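Long-range contacts in DUF3218 domain-containing protein (Pseudomonas aeruginosa, PDB 2IGS), which is of unknown function but belongs to a family grouped with the lysozyme clan, and has a mostly helical fold with one small antiparallel sheet: residues F[167-172]-F[207-212]; F[40-45]-F[97-102]; F[127-132]-F[201-206]; F[175-180]-F[195-200]. All blocks are in the same frame, centred on the assembly; numbering follows the deposited sequence. Where two conformers were deposited one is given.

Contact 1 of 4, residues F[167-172]-F[207-212]; sequences MTLPED and VTLLLA
With chi1 at -150°, L169 holds CG roughly anti to its backbone N and sends both methyls to helix 203-216; M167, a selenomethionine, has CG anti to its carbonyl carbon (chi1 -78°), which brings CG to 3.6 Å from A212 O. The result is loop-on-helix packing in the largely helical DUF3218 fold. Residues 167-170 lead into helix 171-177, with P170 at the N-cap position, and meet the turn T208-A212. L169 divides its branches: CD1 sits between the A212 methyl, 3.6 Å from CB, and the T208 carbonyl, 3.9 Å from O, while CD2 meets L209 CD1 at 4.0 Å as the two leucines cross obliquely. P170 CD and T208 CG2 approach tip to tip at 3.9 Å. T208 chi1 (-48°) sets CG2 anti to the backbone N, facing P170, and OG1 beside N, where it bonds T204 O. T168 O comes within 3.4 Å of A212 CB, yet its hydrogen bond is to N105 ND2, tying the loop to helix 87-113. The polar link to helix 203-216 runs through one water, which accepts from T168 N at 3.0 Å and donates to A212 O at 2.6 Å.

Contact 2 of 4, residues F[40-45]-F[97-102]; sequences EAWDIP and PLLTSM
A Met-aromatic contact marks the buried crossing of helices 35-48 and 87-113, where the axes of the two short segments pass 12.0 Å apart at 80°. That spacing is wide, and long side chains bridge it. M102, a selenomethionine, leaves its helix with CG anti to the carbonyl carbon and bends at chi3 (-34°), so that its methyl CE turns over one face of the W42 indole. CE lies 3.8 Å from the centroid of the five-membered ring of W42, 27° off the normal, a CH-pi geometry. SE is more oblique to the same ring and comes within 3.4 Å of W42 NE1. A41 CB packs against the end of M102, 3.8 Å from CE. Farther out, W42 CZ2 and L98 CD2 meet tip to tip at 3.8 Å, and L99 CD2 stands 4.3 Å from W42 CH2. Beyond this pair of helices, Y20 packs edge-to-face with W42, and the indole N-H is hydrogen-bonded to T204 O. Because NE1 already has that carbonyl partner, its nearness to SE is best read as dispersion and polarisable-atom packing; the indole thus serves a polar bond and an apolar face contact at once.

Contact 3 of 4, residues F[127-132]-F[201-206]; sequences VYPTDV and LRYTTA
P129 can be traced around its ring from CB to CG. CB faces A206 CB at 4.2 Å, and CG meets Y203 CD2 at 3.7 Å, the proline and tyrosine side chains crossing obliquely. The backbone of P129 is held closer still: its O lies 3.1 Å from A206 CB, a tight approach, while its hydrogen bond is received from S151 OG. T130 follows with chi1 at 52°, which places OG1 in the crowded position between N and the carbonyl carbon, and CG2 anti to the carbonyl carbon, beside the backbone N. That methyl packs on the R202-Y203 peptide that leads into helix 203-216, 3.3 Å from R202 C and 3.4 Å from Y203 N. The helix start is fixed from within, since R202, at the N-cap position, gives its N to T205 OG1 and its O to A206 N. On the other side, a type I turn from Y128 to D131 shapes the loop; D131 OD2 accepts Y128 N from above the carboxylate plane and V127 N weakly. The loop lies between several elements: P129 and Y203 both touch P45 of helix 35-48, P129 and T130 touch L68 of helix 63-82, and V132, opening strand 132-134, rests on F194 and I197 of helix 190-200.

Contact 4 of 4, residues F[175-180]-F[195-200]; sequences ALVGPG and NTIKSG
The close part of this contact is made by methyl and methylene groups set against backbone carbonyls. I197 CG1, anti to its carbonyl carbon, comes within 3.3 Å of L176 O, and L176 CD1 reaches 3.4 Å from T196 O. L176 can do this because CG is anti to its backbone N (chi1 176°), which carries the branched end toward helix 190-200. There L176 CD1 lies 4.0 Å from G200 CA, and L176 CD2 is 4.1 Å from G200 C, so the leucine rests on bare backbone.

Packing is less close on the buried side. I197 CD1 lies 4.0 Å from V177 CA, and V177 CG2 and I197 CG2 are 4.4 Å apart, where L156 touches both residues. The opposite edge faces solvent: T196 and G200 are exposed, and T196 CG2 slides past L176 CD1 at 3.8 Å in the opposite direction, its OG1 turned to a hydrogen bond with D192 O. With the nearest CA atoms, those of L176 and I197, 6.1 Å apart, the end of helix 171-177 and the 3-10 turn 178-180 pack on the next helix of the chain, 190-200, a helix-on-helix pairing within the mostly helical DUF3218 fold.

Overall arrangement
Helix 203-216 is shared by contacts 1 and 3, and helix 171-177 by contacts 1 and 4. Contact 2 comes first along the chain and is complete before the others open; contacts 1 and 3 interleave, and contact 4 lies within the span of both. Centres are 9 Å apart for contacts 1 and 2, and 12 to 13 Å for the other touching or adjoining pairs. Contacts 2 and 4, 19 Å apart at their centres, do not touch. W42 O with Y203 OH joins contacts 2 and 3. Contacts 1 to 3 thus cluster about helix 203-216, while contact 4 is an outer, partly buried extension, reaching contact 1 through V177 on L209 and contact 3 through K198 on V132.

Contact 1 of 4, residues F[167-172]-F[207-212]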
loop_
_atom_site.group_PDB
_atom_site.type_symbol
_atom_site.label_atom_id
_atom_site.label_comp_id
_atom_site.label_asym_id
_atom_site.label_seq_id
_atom_site.Cartn_x
_atom_site.Cartn_y
_atom_site.Cartn_z
HETATM N N MSE F 167 18.466 -31.141 11.112
HETATM C CA MSE F 167 17.951 -32.009 10.059
HETATM C C MSE F 167 17.934 -33.473 10.496
HETATM O O MSE F 167 18.889 -33.956 11.086
HETATM C CB MSE F 167 18.781 -31.847 8.792
HETATM C CG MSE F 167 18.425 -30.595 8.023
HETATM SE SE MSE F 167 19.682 -30.111 6.624
HETATM C CE MSE F 167 19.396 -28.222 6.802
ATOM N N THR F 168 16.844 -34.171 10.205
ATOM C CA THR F 168 16.757 -35.616 10.456
ATOM C C THR F 168 17.252 -36.398 9.216
ATOM O O THR F 168 16.598 -36.416 8.158
ATOM C CB THR F 168 15.320 -36.024 10.835
ATOM O OG1 THR F 168 14.847 -35.153 11.862
ATOM C CG2 THR F 168 15.283 -37.442 11.349
ATOM N N LEU F 169 18.410 -37.038 9.369
ATOM C CA LEU F 169 19.161 -37.599 8.252
ATOM C C LEU F 169 19.998 -38.797 8.712
ATOM O O LEU F 169 20.665 -38.711 9.753
ATOM C CB LEU F 169 20.064 -36.500 7.695
ATOM C CG LEU F 169 20.486 -36.416 6.231
ATOM C CD1 LEU F 169 19.369 -36.724 5.258
ATOM C CD2 LEU F 169 21.026 -35.017 5.995
ATOM N N PRO F 170 19.959 -39.928 7.968
ATOM C CA PRO F 170 20.838 -41.050 8.332
ATOM C C PRO F 170 22.307 -40.638 8.328
ATOM O O PRO F 170 22.699 -39.726 7.575
ATOM C CB PRO F 170 20.586 -42.095 7.233
ATOM C CG PRO F 170 19.914 -41.362 6.129
ATOM C CD PRO F 170 19.139 -40.246 6.789
ATOM N N GLU F 171 23.086 -41.310 9.178
ATOM C CA GLU F 171 24.516 -41.066 9.391
ATOM C C GLU F 171 25.312 -40.824 8.107
ATOM O O GLU F 171 26.024 -39.820 7.988
ATOM C CB GLU F 171 25.146 -42.239 10.157
ATOM C CG GLU F 171 24.804 -42.293 11.642
ATOM C CD GLU F 171 25.291 -43.570 12.336
ATOM O OE1 GLU F 171 26.385 -44.072 11.991
ATOM O OE2 GLU F 171 24.572 -44.064 13.233
ATOM N N ASP F 172 25.183 -41.748 7.158
ATOM C CA ASP F 172 26.039 -41.776 5.950
ATOM C C ASP F 172 25.834 -40.587 5.001
ATOM O O ASP F 172 26.784 -40.118 4.379
ATOM C CB ASP F 172 25.877 -43.097 5.197
ATOM C CG ASP F 172 26.519 -44.271 5.926
ATOM O OD1 ASP F 172 26.117 -45.423 5.659
ATOM O OD2 ASP F 172 27.431 -44.048 6.758
ATOM N N VAL F 207 16.982 -37.855 -2.657
ATOM C CA VAL F 207 15.623 -37.503 -2.246
ATOM C C VAL F 207 15.527 -37.444 -0.709
ATOM O O VAL F 207 14.832 -36.589 -0.178
ATOM C CB VAL F 207 14.541 -38.445 -2.838
ATOM C CG1 VAL F 207 13.195 -38.189 -2.167
ATOM C CG2 VAL F 207 14.434 -38.326 -4.379
ATOM N N THR F 208 16.239 -38.339 -0.013
ATOM C CA THR F 208 16.341 -38.317 1.463
ATOM C C THR F 208 16.895 -36.964 1.967
ATOM O O THR F 208 16.346 -36.372 2.896
ATOM C CB THR F 208 17.203 -39.491 2.008
ATOM O OG1 THR F 208 16.787 -40.714 1.397
ATOM C CG2 THR F 208 17.088 -39.644 3.519
ATOM N N LEU F 209 17.978 -36.499 1.343
ATOM C CA LEU F 209 18.608 -35.235 1.677
ATOM C C LEU F 209 17.638 -34.098 1.412
ATOM O O LEU F 209 17.494 -33.197 2.269
ATOM C CB LEU F 209 19.896 -35.036 0.847
ATOM C CG LEU F 209 20.677 -33.710 0.928
ATOM C CD1 LEU F 209 21.307 -33.548 2.325
ATOM C CD2 LEU F 209 21.771 -33.592 -0.168
ATOM N N LEU F 210 16.975 -34.152 0.245
ATOM C CA LEU F 210 16.037 -33.116 -0.189
ATOM C C LEU F 210 14.934 -32.868 0.844
ATOM O O LEU F 210 14.637 -31.729 1.186
ATOM C CB LEU F 210 15.403 -33.475 -1.547
ATOM C CG LEU F 210 14.395 -32.473 -2.131
ATOM C CD1 LEU F 210 15.112 -31.223 -2.674
ATOM C CD2 LEU F 210 13.543 -33.104 -3.224
ATOM N N LEU F 211 14.330 -33.951 1.306
ATOM C CA LEU F 211 13.253 -33.886 2.281
ATOM C C LEU F 211 13.754 -33.458 3.661
ATOM O O LEU F 211 13.068 -32.731 4.352
ATOM C CB LEU F 211 12.554 -35.253 2.367
ATOM C CG LEU F 211 11.814 -35.691 1.099
ATOM C CD1 LEU F 211 11.218 -37.078 1.256
ATOM C CD2 LEU F 211 10.760 -34.659 0.690
ATOM N N ALA F 212 14.945 -33.901 4.054
ATOM C CA ALA F 212 15.511 -33.485 5.341
ATOM C C ALA F 212 15.705 -31.970 5.441
ATOM O O ALA F 212 15.317 -31.340 6.427
ATOM C CB ALA F 212 16.853 -34.206 5.593
HETATM O O HOH W 1 14.742 -32.735 8.554
#

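Contact 2 of 4, residues F[40-45]-F[97-102]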
loop_
_atom_site.group_PDB
_atom_site.type_symbol
_atom_site.label_atom_id
_atom_site.label_comp_id
_atom_site.label_asym_id
_atom_site.label_seq_id
_atom_site.Cartn_x
_atom_site.Cartn_y
_atom_site.Cartn_z
ATOM N N GLU F 40 5.658 -42.078 -2.408
ATOM C CA GLU F 40 5.479 -40.660 -2.691
ATOM C C GLU F 40 6.804 -39.892 -2.774
ATOM O O GLU F 40 7.005 -39.103 -3.690
ATOM C CB GLU F 40 4.529 -39.994 -1.678
ATOM C CG GLU F 40 4.213 -38.557 -2.059
ATOM C CD GLU F 40 3.214 -37.872 -1.150
ATOM O OE1 GLU F 40 2.677 -38.529 -0.244
ATOM O OE2 GLU F 40 2.991 -36.653 -1.331
ATOM N N ALA F 41 7.694 -40.118 -1.816
ATOM C CA ALA F 41 9.034 -39.493 -1.818
ATOM C C ALA F 41 9.826 -39.830 -3.086
ATOM O O ALA F 41 10.404 -38.956 -3.726
ATOM C CB ALA F 41 9.822 -39.924 -0.568
ATOM N N TRP F 42 9.851 -41.107 -3.456
ATOM C CA TRP F 42 10.701 -41.559 -4.574
ATOM C C TRP F 42 10.045 -41.357 -5.955
ATOM O O TRP F 42 10.699 -41.487 -6.980
ATOM C CB TRP F 42 11.178 -43.001 -4.331
ATOM C CG TRP F 42 12.255 -43.077 -3.236
ATOM C CD1 TRP F 42 13.077 -42.051 -2.806
ATOM C CD2 TRP F 42 12.662 -44.245 -2.497
ATOM N NE1 TRP F 42 13.956 -42.509 -1.845
ATOM C CE2 TRP F 42 13.714 -43.845 -1.622
ATOM C CE3 TRP F 42 12.221 -45.585 -2.467
ATOM C CZ2 TRP F 42 14.329 -44.736 -0.727
ATOM C CZ3 TRP F 42 12.846 -46.478 -1.587
ATOM C CH2 TRP F 42 13.900 -46.042 -0.733
ATOM N N ASP F 43 8.754 -41.024 -5.974
ATOM C CA ASP F 43 8.117 -40.470 -7.181
ATOM C C ASP F 43 8.428 -38.985 -7.444
ATOM O O ASP F 43 8.214 -38.497 -8.559
ATOM C CB ASP F 43 6.584 -40.678 -7.148
ATOM C CG ASP F 43 6.164 -42.116 -7.500
ATOM O OD1 ASP F 43 6.984 -42.911 -8.024
ATOM O OD2 ASP F 43 4.988 -42.456 -7.246
ATOM N N ILE F 44 8.930 -38.277 -6.431
ATOM C CA ILE F 44 9.148 -36.818 -6.520
ATOM C C ILE F 44 9.865 -36.344 -7.809
ATOM O O ILE F 44 9.294 -35.532 -8.527
ATOM C CB ILE F 44 9.751 -36.183 -5.208
ATOM C CG1 ILE F 44 8.736 -36.210 -4.047
ATOM C CG2 ILE F 44 10.174 -34.743 -5.442
ATOM C CD1 ILE F 44 9.294 -35.676 -2.733
ATOM N N PRO F 45 11.065 -36.905 -8.146
ATOM C CA PRO F 45 11.763 -36.499 -9.381
ATOM C C PRO F 45 10.967 -36.726 -10.649
ATOM O O PRO F 45 11.105 -35.960 -11.601
ATOM C CB PRO F 45 12.992 -37.395 -9.398
ATOM C CG PRO F 45 13.254 -37.686 -7.981
ATOM C CD PRO F 45 11.857 -37.922 -7.423
ATOM N N PRO F 97 16.706 -46.258 9.355
ATOM C CA PRO F 97 16.772 -44.811 9.592
ATOM C C PRO F 97 16.439 -43.964 8.363
ATOM O O PRO F 97 15.802 -42.919 8.493
ATOM C CB PRO F 97 18.228 -44.595 10.025
ATOM C CG PRO F 97 18.647 -45.940 10.597
ATOM C CD PRO F 97 17.999 -46.911 9.660
ATOM N N LEU F 98 16.855 -44.409 7.184
ATOM C CA LEU F 98 16.469 -43.744 5.948
ATOM C C LEU F 98 14.956 -43.765 5.758
ATOM O O LEU F 98 14.352 -42.749 5.426
ATOM C CB LEU F 98 17.143 -44.389 4.730
ATOM C CG LEU F 98 16.970 -43.626 3.401
ATOM C CD1 LEU F 98 18.154 -43.904 2.457
ATOM C CD2 LEU F 98 15.624 -43.950 2.710
ATOM N N LEU F 99 14.350 -44.928 5.949
ATOM C CA LEU F 99 12.931 -45.063 5.722
ATOM C C LEU F 99 12.134 -44.228 6.711
ATOM O O LEU F 99 11.217 -43.501 6.314
ATOM C CB LEU F 99 12.521 -46.522 5.790
ATOM C CG LEU F 99 13.017 -47.397 4.639
ATOM C CD1 LEU F 99 12.552 -48.815 4.845
ATOM C CD2 LEU F 99 12.542 -46.844 3.285
ATOM N N THR F 100 12.512 -44.339 7.988
ATOM C CA THR F 100 11.933 -43.556 9.078
ATOM C C THR F 100 12.053 -42.058 8.808
ATOM O O THR F 100 11.069 -41.347 8.916
ATOM C CB THR F 100 12.584 -43.907 10.440
ATOM O OG1 THR F 100 12.367 -45.293 10.743
ATOM C CG2 THR F 100 11.983 -43.104 11.552
ATOM N N SER F 101 13.248 -41.601 8.433
ATOM C CA SER F 101 13.540 -40.173 8.334
ATOM C C SER F 101 12.795 -39.531 7.166
ATOM O O SER F 101 12.217 -38.453 7.320
ATOM C CB SER F 101 15.061 -39.908 8.268
ATOM O OG SER F 101 15.502 -39.410 7.004
HETATM N N MSE F 102 12.779 -40.204 6.012
HETATM C CA MSE F 102 11.984 -39.747 4.883
HETATM C C MSE F 102 10.509 -39.615 5.190
HETATM O O MSE F 102 9.880 -38.681 4.715
HETATM C CB MSE F 102 12.149 -40.656 3.681
HETATM C CG MSE F 102 13.397 -40.387 2.902
HETATM SE SE MSE F 102 13.253 -40.908 1.056
HETATM C CE MSE F 102 12.106 -42.466 1.196
#

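Contact 3 of 4, residues F[127-132]-F[201-206]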
loop_
_atom_site.group_PDB
_atom_site.type_symbol
_atom_site.label_atom_id
_atom_site.label_comp_id
_atom_site.label_asym_id
_atom_site.label_seq_id
_atom_site.Cartn_x
_atom_site.Cartn_y
_atom_site.Cartn_z
ATOM N N VAL F 127 18.120 -30.398 -12.915
ATOM C CA VAL F 127 17.056 -31.219 -13.499
ATOM C C VAL F 127 16.939 -32.603 -12.805
ATOM O O VAL F 127 15.832 -33.155 -12.664
ATOM C CB VAL F 127 17.272 -31.405 -15.048
ATOM C CG1 VAL F 127 16.247 -32.324 -15.632
ATOM C CG2 VAL F 127 17.223 -30.074 -15.790
ATOM N N TYR F 128 18.075 -33.156 -12.378
ATOM C CA TYR F 128 18.149 -34.492 -11.749
ATOM C C TYR F 128 18.299 -34.438 -10.229
ATOM O O TYR F 128 18.894 -33.493 -9.706
ATOM C CB TYR F 128 19.277 -35.294 -12.400
ATOM C CG TYR F 128 19.018 -35.420 -13.880
ATOM C CD1 TYR F 128 18.039 -36.285 -14.356
ATOM C CD2 TYR F 128 19.686 -34.616 -14.785
ATOM C CE1 TYR F 128 17.763 -36.376 -15.699
ATOM C CE2 TYR F 128 19.416 -34.687 -16.146
ATOM C CZ TYR F 128 18.438 -35.566 -16.590
ATOM O OH TYR F 128 18.174 -35.663 -17.934
ATOM N N PRO F 129 17.768 -35.448 -9.502
ATOM C CA PRO F 129 17.802 -35.312 -8.043
ATOM C C PRO F 129 19.213 -35.385 -7.488
ATOM O O PRO F 129 19.483 -34.853 -6.419
ATOM C CB PRO F 129 16.948 -36.496 -7.556
ATOM C CG PRO F 129 17.027 -37.492 -8.651
ATOM C CD PRO F 129 17.119 -36.701 -9.919
ATOM N N THR F 130 20.108 -36.033 -8.227
ATOM C CA THR F 130 21.486 -36.204 -7.827
ATOM C C THR F 130 22.401 -35.092 -8.345
ATOM O O THR F 130 23.621 -35.181 -8.210
ATOM C CB THR F 130 22.033 -37.527 -8.360
ATOM O OG1 THR F 130 21.769 -37.594 -9.765
ATOM C CG2 THR F 130 21.356 -38.712 -7.659
ATOM N N ASP F 131 21.836 -34.056 -8.956
ATOM C CA ASP F 131 22.681 -33.014 -9.542
ATOM C C ASP F 131 23.448 -32.261 -8.438
ATOM O O ASP F 131 22.940 -32.047 -7.300
ATOM C CB ASP F 131 21.857 -32.034 -10.398
ATOM C CG ASP F 131 21.695 -32.491 -11.861
ATOM O OD1 ASP F 131 22.456 -33.352 -12.341
ATOM O OD2 ASP F 131 20.785 -31.980 -12.552
ATOM N N VAL F 132 24.681 -31.898 -8.780
ATOM C CA VAL F 132 25.509 -31.029 -7.956
ATOM C C VAL F 132 26.002 -29.875 -8.822
ATOM O O VAL F 132 26.592 -30.069 -9.902
ATOM C CB VAL F 132 26.676 -31.788 -7.269
ATOM C CG1 VAL F 132 27.446 -30.870 -6.312
ATOM C CG2 VAL F 132 26.130 -33.009 -6.509
ATOM N N LEU F 201 26.225 -39.590 -4.281
ATOM C CA LEU F 201 24.772 -39.459 -4.235
ATOM C C LEU F 201 24.089 -40.478 -5.124
ATOM O O LEU F 201 24.595 -40.826 -6.193
ATOM C CB LEU F 201 24.287 -38.046 -4.595
ATOM C CG LEU F 201 24.340 -36.938 -3.536
ATOM C CD1 LEU F 201 23.670 -35.694 -4.078
ATOM C CD2 LEU F 201 23.688 -37.357 -2.198
ATOM N N ARG F 202 22.940 -40.959 -4.657
ATOM C CA ARG F 202 22.059 -41.751 -5.509
ATOM C C ARG F 202 20.679 -41.136 -5.508
ATOM O O ARG F 202 20.388 -40.297 -4.673
ATOM C CB ARG F 202 22.047 -43.233 -5.102
ATOM C CG ARG F 202 23.318 -43.993 -5.558
ATOM C CD ARG F 202 23.653 -45.110 -4.600
ATOM N NE ARG F 202 22.457 -45.496 -3.862
ATOM C CZ ARG F 202 22.370 -45.601 -2.539
ATOM N NH1 ARG F 202 23.431 -45.393 -1.761
ATOM N NH2 ARG F 202 21.204 -45.944 -2.007
ATOM N N TYR F 203 19.852 -41.538 -6.480
ATOM C CA TYR F 203 18.513 -41.003 -6.672
ATOM C C TYR F 203 17.764 -41.030 -5.351
ATOM O O TYR F 203 17.201 -40.033 -4.915
ATOM C CB TYR F 203 17.808 -41.876 -7.730
ATOM C CG TYR F 203 16.343 -41.603 -8.001
ATOM C CD1 TYR F 203 15.350 -42.027 -7.112
ATOM C CD2 TYR F 203 15.947 -40.997 -9.179
ATOM C CE1 TYR F 203 13.980 -41.805 -7.401
ATOM C CE2 TYR F 203 14.602 -40.788 -9.476
ATOM C CZ TYR F 203 13.629 -41.181 -8.588
ATOM O OH TYR F 203 12.303 -40.959 -8.893
ATOM N N THR F 204 17.811 -42.192 -4.717
ATOM C CA THR F 204 17.126 -42.505 -3.482
ATOM C C THR F 204 17.631 -41.691 -2.259
ATOM O O THR F 204 16.833 -41.202 -1.442
ATOM C CB THR F 204 17.257 -44.027 -3.327
ATOM O OG1 THR F 204 15.994 -44.648 -3.085
ATOM C CG2 THR F 204 18.323 -44.471 -2.379
ATOM N N THR F 205 18.950 -41.519 -2.155
ATOM C CA THR F 205 19.571 -40.789 -1.032
ATOM C C THR F 205 19.586 -39.263 -1.241
ATOM O O THR F 205 19.590 -38.499 -0.268
ATOM C CB THR F 205 21.011 -41.242 -0.778
ATOM O OG1 THR F 205 21.714 -41.241 -2.022
ATOM C CG2 THR F 205 21.075 -42.652 -0.126
ATOM N N ALA F 206 19.640 -38.833 -2.500
ATOM C CA ALA F 206 19.389 -37.422 -2.884
ATOM C C ALA F 206 17.979 -36.984 -2.478
ATOM O O ALA F 206 17.792 -35.862 -2.022
ATOM C CB ALA F 206 19.572 -37.231 -4.360
#

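Contact 4 of 4, residues F[175-180]-F[195-200]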
loop_
_atom_site.group_PDB
_atom_site.type_symbol
_atom_site.label_atom_id
_atom_site.label_comp_id
_atom_site.label_asym_id
_atom_site.label_seq_id
_atom_site.Cartn_x
_atom_site.Cartn_y
_atom_site.Cartn_z
ATOM N N ALA F 175 27.349 -37.611 6.880
ATOM C CA ALA F 175 28.806 -37.655 6.742
ATOM C C ALA F 175 29.308 -37.217 5.359
ATOM O O ALA F 175 30.396 -36.628 5.231
ATOM C CB ALA F 175 29.330 -39.060 7.078
ATOM N N LEU F 176 28.521 -37.527 4.334
ATOM C CA LEU F 176 28.839 -37.200 2.941
ATOM C C LEU F 176 28.683 -35.719 2.631
ATOM O O LEU F 176 29.464 -35.141 1.888
ATOM C CB LEU F 176 27.917 -38.000 2.011
ATOM C CG LEU F 176 27.991 -37.780 0.497
ATOM C CD1 LEU F 176 29.202 -38.472 -0.136
ATOM C CD2 LEU F 176 26.712 -38.270 -0.113
ATOM N N VAL F 177 27.656 -35.108 3.207
ATOM C CA VAL F 177 27.208 -33.791 2.777
ATOM C C VAL F 177 27.654 -32.683 3.732
ATOM O O VAL F 177 27.787 -31.521 3.325
ATOM C CB VAL F 177 25.677 -33.823 2.573
ATOM C CG1 VAL F 177 25.117 -32.462 2.470
ATOM C CG2 VAL F 177 25.360 -34.614 1.325
ATOM N N GLY F 178 27.914 -33.061 4.987
ATOM C CA GLY F 178 28.348 -32.144 6.036
ATOM C C GLY F 178 29.535 -31.268 5.693
ATOM O O GLY F 178 29.535 -30.091 6.043
ATOM N N PRO F 179 30.571 -31.839 5.033
ATOM C CA PRO F 179 31.744 -31.057 4.616
ATOM C C PRO F 179 31.476 -29.891 3.645
ATOM O O PRO F 179 32.266 -28.932 3.582
ATOM C CB PRO F 179 32.661 -32.121 3.966
ATOM C CG PRO F 179 32.255 -33.389 4.611
ATOM C CD PRO F 179 30.750 -33.267 4.708
ATOM N N GLY F 180 30.385 -29.968 2.900
ATOM C CA GLY F 180 29.987 -28.874 1.999
ATOM C C GLY F 180 29.213 -27.739 2.657
ATOM O O GLY F 180 29.069 -26.680 2.068
ATOM N N ASN F 195 33.089 -33.207 -5.560
ATOM C CA ASN F 195 33.116 -34.480 -6.277
ATOM C C ASN F 195 32.854 -35.767 -5.506
ATOM O O ASN F 195 32.302 -36.718 -6.073
ATOM C CB ASN F 195 34.313 -34.537 -7.207
ATOM C CG ASN F 195 34.095 -33.628 -8.395
ATOM O OD1 ASN F 195 33.150 -33.834 -9.153
ATOM N ND2 ASN F 195 34.887 -32.560 -8.503
ATOM N N THR F 196 33.186 -35.744 -4.217
ATOM C CA THR F 196 32.723 -36.728 -3.232
ATOM C C THR F 196 31.192 -36.802 -3.173
ATOM O O THR F 196 30.610 -37.896 -3.181
ATOM C CB THR F 196 33.205 -36.371 -1.794
ATOM O OG1 THR F 196 34.621 -36.298 -1.792
ATOM C CG2 THR F 196 32.814 -37.449 -0.806
ATOM N N ILE F 197 30.564 -35.640 -3.078
ATOM C CA ILE F 197 29.112 -35.543 -2.933
ATOM C C ILE F 197 28.461 -36.016 -4.219
ATOM O O ILE F 197 27.571 -36.864 -4.198
ATOM C CB ILE F 197 28.638 -34.102 -2.544
ATOM C CG1 ILE F 197 29.115 -33.756 -1.110
ATOM C CG2 ILE F 197 27.109 -33.998 -2.665
ATOM C CD1 ILE F 197 28.777 -32.319 -0.653
ATOM N N LYS F 198 28.959 -35.505 -5.332
ATOM C CA LYS F 198 28.496 -35.907 -6.620
ATOM C C LYS F 198 28.543 -37.418 -6.797
ATOM O O LYS F 198 27.538 -38.040 -7.142
ATOM C CB LYS F 198 29.358 -35.247 -7.672
ATOM C CG LYS F 198 28.601 -35.005 -8.918
ATOM C CD LYS F 198 29.444 -35.381 -10.088
ATOM C CE LYS F 198 28.912 -34.784 -11.365
ATOM N NZ LYS F 198 27.465 -34.862 -11.544
ATOM N N SER F 199 29.710 -37.997 -6.570
ATOM C CA SER F 199 29.926 -39.430 -6.754
ATOM C C SER F 199 29.173 -40.290 -5.751
ATOM O O SER F 199 28.749 -41.387 -6.096
ATOM C CB SER F 199 31.409 -39.749 -6.679
ATOM O OG SER F 199 32.075 -39.134 -7.752
ATOM N N GLY F 200 29.028 -39.788 -4.523
ATOM C CA GLY F 200 28.344 -40.478 -3.434
ATOM C C GLY F 200 26.815 -40.496 -3.507
ATOM O O GLY F 200 26.162 -41.341 -2.869
#